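Local coordinates for protein acyl-CoA thioesterase (Alicyclobacillus acidocaldarius subsp. acidocaldarius, PDB 3RQB) that is of unknown function in detail but, as a hotdog-fold member of the acyl-CoA thioesterase family, probably hydrolyses acyl-CoA thioesters, at residues N88-L96 with A108-R116. Residues are numbered along the deposited sequence; the frame is centred on the assembly and turned at random.
Sequences NRSTQHFTL and ATAVFGIRR
Ser90 opens the pairing of 88-96 with 108-116: its carbonyl O accepts the backbone N of Ile114 at 2.8 Å, while its hydroxyl turns to Tyr266 of the second subunit. From Thr91 onward the strands run antiparallel, their axes at 159°, and Thr91 lies opposite Gly113 in a non-hydrogen-bonded pair. Gln92 and Phe112 form a hydrogen-bonded pair, Phe112 N donating to Gln92 O at 2.6 Å. With CG anti to the backbone N (chi1 -164°), the Gln92 side chain extends so that OE1 accepts a hydrogen bond from the backbone N of Leu59. His93 lies alongside Val111, both pointing the same way; Val111 CG1 sits over one face of the imidazole, 4.2 Å from the ring centroid, a CH-pi contact. Cut back to an alanine here, the residue would probably leave Val111 CG1 without its aromatic partner and weaken packing against Phe69 of the second subunit. On the other face of the sheet, Phe94 CD1 approaches Phe112 CD1 at 3.7 Å, the ring planes inclined at 64°; Ala52 of helix 41-53 touches both side chains. Leu96 ends the run, its CD1 4.1 Å from Ala108 CB, and the same leucine packs on Ala51 of that helix. The chemistry thus divides by face: the mostly apolar face of Phe94, Leu96 and Phe112, with Gln92 as a polar member, joins the hairpin to helix 41-53, the central helix of a hotdog fold, whereas His93, Thr109 and Val111 meet the second subunit, placing this hairpin at the dimer interface.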
ATOM      1  N   ASN B  88     -11.797 -18.332  -0.641  1.00 60.90           N
ATOM      2  CA  ASN B  88     -11.464 -19.190   0.480  1.00 63.33           C
ATOM      3  C   ASN B  88     -12.565 -19.090   1.527  1.00 62.98           C
ATOM      4  O   ASN B  88     -13.545 -18.374   1.316  1.00 55.52           O
ATOM      5  CB  ASN B  88     -10.097 -18.794   1.028  1.00 62.38           C
ATOM      6  CG  ASN B  88      -9.045 -18.670  -0.075  1.00 59.60           C
ATOM      7  OD1 ASN B  88      -9.034 -19.450  -1.030  1.00 60.39           O
ATOM      8  ND2 ASN B  88      -8.170 -17.681   0.048  1.00 55.64           N
ATOM      9  N   ARG B  89     -12.441 -19.816   2.634  1.00 65.29           N
ATOM     10  CA  ARG B  89     -13.535 -19.842   3.597  1.00 66.02           C
ATOM     11  C   ARG B  89     -13.935 -18.435   3.987  1.00 64.66           C
ATOM     12  O   ARG B  89     -15.043 -17.986   3.699  1.00 62.47           O
ATOM     13  CB  ARG B  89     -13.159 -20.636   4.844  1.00 78.31           C
ATOM     14  CG  ARG B  89     -13.541 -22.093   4.755  1.00 94.16           C
ATOM     15  CD  ARG B  89     -14.988 -22.234   4.295  1.00110.18           C
ATOM     16  NE  ARG B  89     -15.229 -23.512   3.619  1.00120.93           N
ATOM     17  CZ  ARG B  89     -16.094 -23.690   2.620  1.00122.81           C
ATOM     18  NH1 ARG B  89     -16.819 -22.673   2.162  1.00120.01           N
ATOM     19  NH2 ARG B  89     -16.232 -24.892   2.075  1.00124.82           N
ATOM     20  N   SER B  90     -13.015 -17.758   4.662  1.00 63.87           N
ATOM     21  CA  SER B  90     -13.235 -16.424   5.195  1.00 60.32           C
ATOM     22  C   SER B  90     -12.708 -15.277   4.331  1.00 55.70           C
ATOM     23  O   SER B  90     -12.719 -14.128   4.765  1.00 57.18           O
ATOM     24  CB  SER B  90     -12.632 -16.339   6.592  1.00 68.93           C
ATOM     25  OG  SER B  90     -11.398 -17.036   6.635  1.00 77.87           O
ATOM     26  N   THR B  91     -12.187 -15.573   3.145  1.00 53.92           N
ATOM     27  CA  THR B  91     -11.424 -14.548   2.425  1.00 46.22           C
ATOM     28  C   THR B  91     -11.444 -14.648   0.880  1.00 51.48           C
ATOM     29  O   THR B  91     -11.513 -15.745   0.321  1.00 63.72           O
ATOM     30  CB  THR B  91      -9.982 -14.543   2.958  1.00 48.66           C
ATOM     31  OG1 THR B  91      -9.452 -13.219   2.912  1.00 51.04           O
ATOM     32  CG2 THR B  91      -9.093 -15.503   2.174  1.00 53.39           C
ATOM     33  N   GLN B  92     -11.389 -13.499   0.200  1.00 50.39           N
ATOM     34  CA  GLN B  92     -11.527 -13.431  -1.268  1.00 49.94           C
ATOM     35  C   GLN B  92     -10.659 -12.350  -1.960  1.00 50.49           C
ATOM     36  O   GLN B  92     -10.626 -11.200  -1.516  1.00 52.30           O
ATOM     37  CB  GLN B  92     -12.994 -13.197  -1.620  1.00 51.27           C
ATOM     38  CG  GLN B  92     -13.345 -13.486  -3.063  1.00 55.84           C
ATOM     39  CD  GLN B  92     -14.769 -13.095  -3.387  1.00 61.76           C
ATOM     40  OE1 GLN B  92     -15.367 -12.267  -2.700  1.00 61.40           O
ATOM     41  NE2 GLN B  92     -15.323 -13.688  -4.437  1.00 66.61           N
ATOM     42  N   HIS B  93      -9.999 -12.705  -3.066  1.00 46.91           N
ATOM     43  CA  HIS B  93      -9.109 -11.773  -3.775  1.00 46.20           C
ATOM     44  C   HIS B  93      -9.601 -11.415  -5.181  1.00 48.03           C
ATOM     45  O   HIS B  93      -9.924 -12.307  -5.970  1.00 46.56           O
ATOM     46  CB  HIS B  93      -7.708 -12.368  -3.923  1.00 45.59           C
ATOM     47  CG  HIS B  93      -6.901 -12.367  -2.665  1.00 51.88           C
ATOM     48  ND1 HIS B  93      -7.123 -13.259  -1.637  1.00 52.80           N
ATOM     49  CD2 HIS B  93      -5.847 -11.605  -2.284  1.00 63.00           C
ATOM     50  CE1 HIS B  93      -6.249 -13.039  -0.670  1.00 58.60           C
ATOM     51  NE2 HIS B  93      -5.464 -12.041  -1.036  1.00 66.30           N
ATOM     52  N   PHE B  94      -9.610 -10.122  -5.508  1.00 44.16           N
ATOM     53  CA  PHE B  94     -10.051  -9.652  -6.829  1.00 38.84           C
ATOM     54  C   PHE B  94      -8.943  -8.999  -7.636  1.00 34.01           C
ATOM     55  O   PHE B  94      -8.054  -8.354  -7.080  1.00 32.17           O
ATOM     56  CB  PHE B  94     -11.192  -8.641  -6.694  1.00 44.01           C
ATOM     57  CG  PHE B  94     -12.533  -9.264  -6.443  1.00 53.23           C
ATOM     58  CD1 PHE B  94     -12.920  -9.613  -5.158  1.00 55.29           C
ATOM     59  CD2 PHE B  94     -13.413  -9.493  -7.491  1.00 56.49           C
ATOM     60  CE1 PHE B  94     -14.157 -10.192  -4.925  1.00 58.54           C
ATOM     61  CE2 PHE B  94     -14.654 -10.069  -7.264  1.00 58.76           C
ATOM     62  CZ  PHE B  94     -15.026 -10.422  -5.977  1.00 58.28           C
ATOM     63  N   THR B  95      -9.015  -9.148  -8.954  1.00 41.14           N
ATOM     64  CA  THR B  95      -8.107  -8.453  -9.872  1.00 47.73           C
ATOM     65  C   THR B  95      -8.929  -7.621 -10.851  1.00 49.47           C
ATOM     66  O   THR B  95      -9.801  -8.145 -11.539  1.00 51.73           O
ATOM     67  CB  THR B  95      -7.217  -9.441 -10.660  1.00 49.50           C
ATOM     68  OG1 THR B  95      -6.127  -9.877  -9.833  1.00 52.94           O
ATOM     69  CG2 THR B  95      -6.666  -8.779 -11.919  1.00 52.94           C
ATOM     70  N   LEU B  96      -8.670  -6.323 -10.916  1.00 47.41           N
ATOM     71  CA  LEU B  96      -9.507  -5.473 -11.754  1.00 50.79           C
ATOM     72  C   LEU B  96      -8.739  -4.616 -12.737  1.00 53.12           C
ATOM     73  O   LEU B  96      -7.584  -4.226 -12.511  1.00 45.97           O
ATOM     74  CB  LEU B  96     -10.415  -4.585 -10.911  1.00 60.22           C
ATOM     75  CG  LEU B  96     -11.088  -5.254  -9.720  1.00 64.83           C
ATOM     76  CD1 LEU B  96     -10.188  -5.151  -8.499  1.00 66.47           C
ATOM     77  CD2 LEU B  96     -12.421  -4.605  -9.449  1.00 65.55           C
ATOM     78  N   ALA B 108      -6.402  -2.479 -10.362  1.00 51.41           N
ATOM     79  CA  ALA B 108      -6.568  -2.536  -8.924  1.00 48.18           C
ATOM     80  C   ALA B 108      -6.605  -3.977  -8.452  1.00 47.71           C
ATOM     81  O   ALA B 108      -6.972  -4.878  -9.206  1.00 51.00           O
ATOM     82  CB  ALA B 108      -7.842  -1.807  -8.508  1.00 45.57           C
ATOM     83  N   THR B 109      -6.214  -4.190  -7.204  1.00 42.32           N
ATOM     84  CA  THR B 109      -6.395  -5.484  -6.570  1.00 45.96           C
ATOM     85  C   THR B 109      -7.140  -5.244  -5.262  1.00 45.51           C
ATOM     86  O   THR B 109      -6.974  -4.203  -4.617  1.00 39.45           O
ATOM     87  CB  THR B 109      -5.049  -6.230  -6.323  1.00 61.42           C
ATOM     88  OG1 THR B 109      -4.229  -5.481  -5.413  1.00 63.38           O
ATOM     89  CG2 THR B 109      -4.290  -6.442  -7.633  1.00 59.74           C
ATOM     90  N   ALA B 110      -7.977  -6.195  -4.878  1.00 47.57           N
ATOM     91  CA  ALA B 110      -8.752  -6.039  -3.658  1.00 43.89           C
ATOM     92  C   ALA B 110      -8.863  -7.339  -2.878  1.00 47.52           C
ATOM     93  O   ALA B 110      -8.847  -8.444  -3.444  1.00 48.78           O
ATOM     94  CB  ALA B 110     -10.143  -5.482  -3.967  1.00 30.61           C
ATOM     95  N   VAL B 111      -8.985  -7.190  -1.567  1.00 39.92           N
ATOM     96  CA  VAL B 111      -9.174  -8.328  -0.707  1.00 34.93           C
ATOM     97  C   VAL B 111     -10.475  -8.164   0.046  1.00 38.25           C
ATOM     98  O   VAL B 111     -10.673  -7.174   0.737  1.00 32.97           O
ATOM     99  CB  VAL B 111      -8.027  -8.447   0.288  1.00 29.40           C
ATOM    100  CG1 VAL B 111      -8.128  -9.760   1.041  1.00 25.07           C
ATOM    101  CG2 VAL B 111      -6.690  -8.343  -0.448  1.00 34.14           C
ATOM    102  N   PHE B 112     -11.362  -9.142  -0.095  1.00 47.94           N
ATOM    103  CA  PHE B 112     -12.600  -9.191   0.676  1.00 48.30           C
ATOM    104  C   PHE B 112     -12.512 -10.333   1.654  1.00 45.07           C
ATOM    105  O   PHE B 112     -11.841 -11.324   1.394  1.00 47.34           O
ATOM    106  CB  PHE B 112     -13.796  -9.435  -0.229  1.00 49.72           C
ATOM    107  CG  PHE B 112     -14.228  -8.234  -0.984  1.00 55.80           C
ATOM    108  CD1 PHE B 112     -13.436  -7.711  -1.994  1.00 58.34           C
ATOM    109  CD2 PHE B 112     -15.435  -7.627  -0.698  1.00 60.83           C
ATOM    110  CE1 PHE B 112     -13.842  -6.603  -2.706  1.00 56.22           C
ATOM    111  CE2 PHE B 112     -15.845  -6.516  -1.406  1.00 63.89           C
ATOM    112  CZ  PHE B 112     -15.047  -6.002  -2.413  1.00 57.44           C
ATOM    113  N   GLY B 113     -13.191 -10.197   2.784  1.00 42.34           N
ATOM    114  CA  GLY B 113     -13.208 -11.264   3.761  1.00 44.32           C
ATOM    115  C   GLY B 113     -14.292 -11.088   4.801  1.00 49.39           C
ATOM    116  O   GLY B 113     -14.783  -9.980   5.027  1.00 42.88           O
ATOM    117  N   ILE B 114     -14.670 -12.192   5.431  1.00 56.18           N
ATOM    118  CA  ILE B 114     -15.626 -12.157   6.521  1.00 51.17           C
ATOM    119  C   ILE B 114     -14.868 -12.192   7.826  1.00 54.18           C
ATOM    120  O   ILE B 114     -14.098 -13.128   8.084  1.00 60.65           O
ATOM    121  CB  ILE B 114     -16.570 -13.358   6.473  1.00 45.69           C
ATOM    122  CG1 ILE B 114     -17.262 -13.423   5.105  1.00 51.06           C
ATOM    123  CG2 ILE B 114     -17.573 -13.286   7.639  1.00 37.96           C
ATOM    124  CD1 ILE B 114     -17.246 -14.804   4.461  1.00 51.51           C
ATOM    125  N   ARG B 115     -15.079 -11.173   8.652  1.00 55.71           N
ATOM    126  CA  ARG B 115     -14.360 -11.096   9.919  1.00 63.44           C
ATOM    127  C   ARG B 115     -15.236 -11.166  11.171  1.00 68.79           C
ATOM    128  O   ARG B 115     -16.410 -10.764  11.177  1.00 65.54           O
ATOM    129  CB  ARG B 115     -13.413  -9.887   9.962  1.00 62.33           C
ATOM    130  CG  ARG B 115     -14.000  -8.609   9.409  1.00 65.68           C
ATOM    131  CD  ARG B 115     -12.913  -7.637   8.957  1.00 67.39           C
ATOM    132  NE  ARG B 115     -12.117  -7.093  10.059  1.00 61.07           N
ATOM    133  CZ  ARG B 115     -11.590  -5.874  10.051  1.00 47.76           C
ATOM    134  NH1 ARG B 115     -11.782  -5.084   9.004  1.00 36.43           N
ATOM    135  NH2 ARG B 115     -10.882  -5.442  11.086  1.00 49.50           N
ATOM    136  N   ARG B 116     -14.621 -11.694  12.226  1.00 72.16           N
ATOM    137  CA  ARG B 116     -15.265 -11.909  13.510  1.00 71.71           C
ATOM    138  C   ARG B 116     -14.457 -11.153  14.580  1.00 69.01           C
ATOM    139  O   ARG B 116     -13.292 -10.805  14.362  1.00 67.62           O
ATOM    140  CB  ARG B 116     -15.367 -13.420  13.795  1.00 71.24           C
ATOM    141  CG  ARG B 116     -16.177 -14.202  12.729  1.00122.83           C
ATOM    142  CD  ARG B 116     -15.727 -15.665  12.551  1.00121.99           C
ATOM    143  NE  ARG B 116     -14.857 -15.850  11.388  1.00120.50           N
ATOM    144  CZ  ARG B 116     -14.434 -17.030  10.938  1.00119.27           C
ATOM    145  NH1 ARG B 116     -14.804 -18.152  11.547  1.00118.56           N
ATOM    146  NH2 ARG B 116     -13.645 -17.088   9.872  1.00117.10           N
TER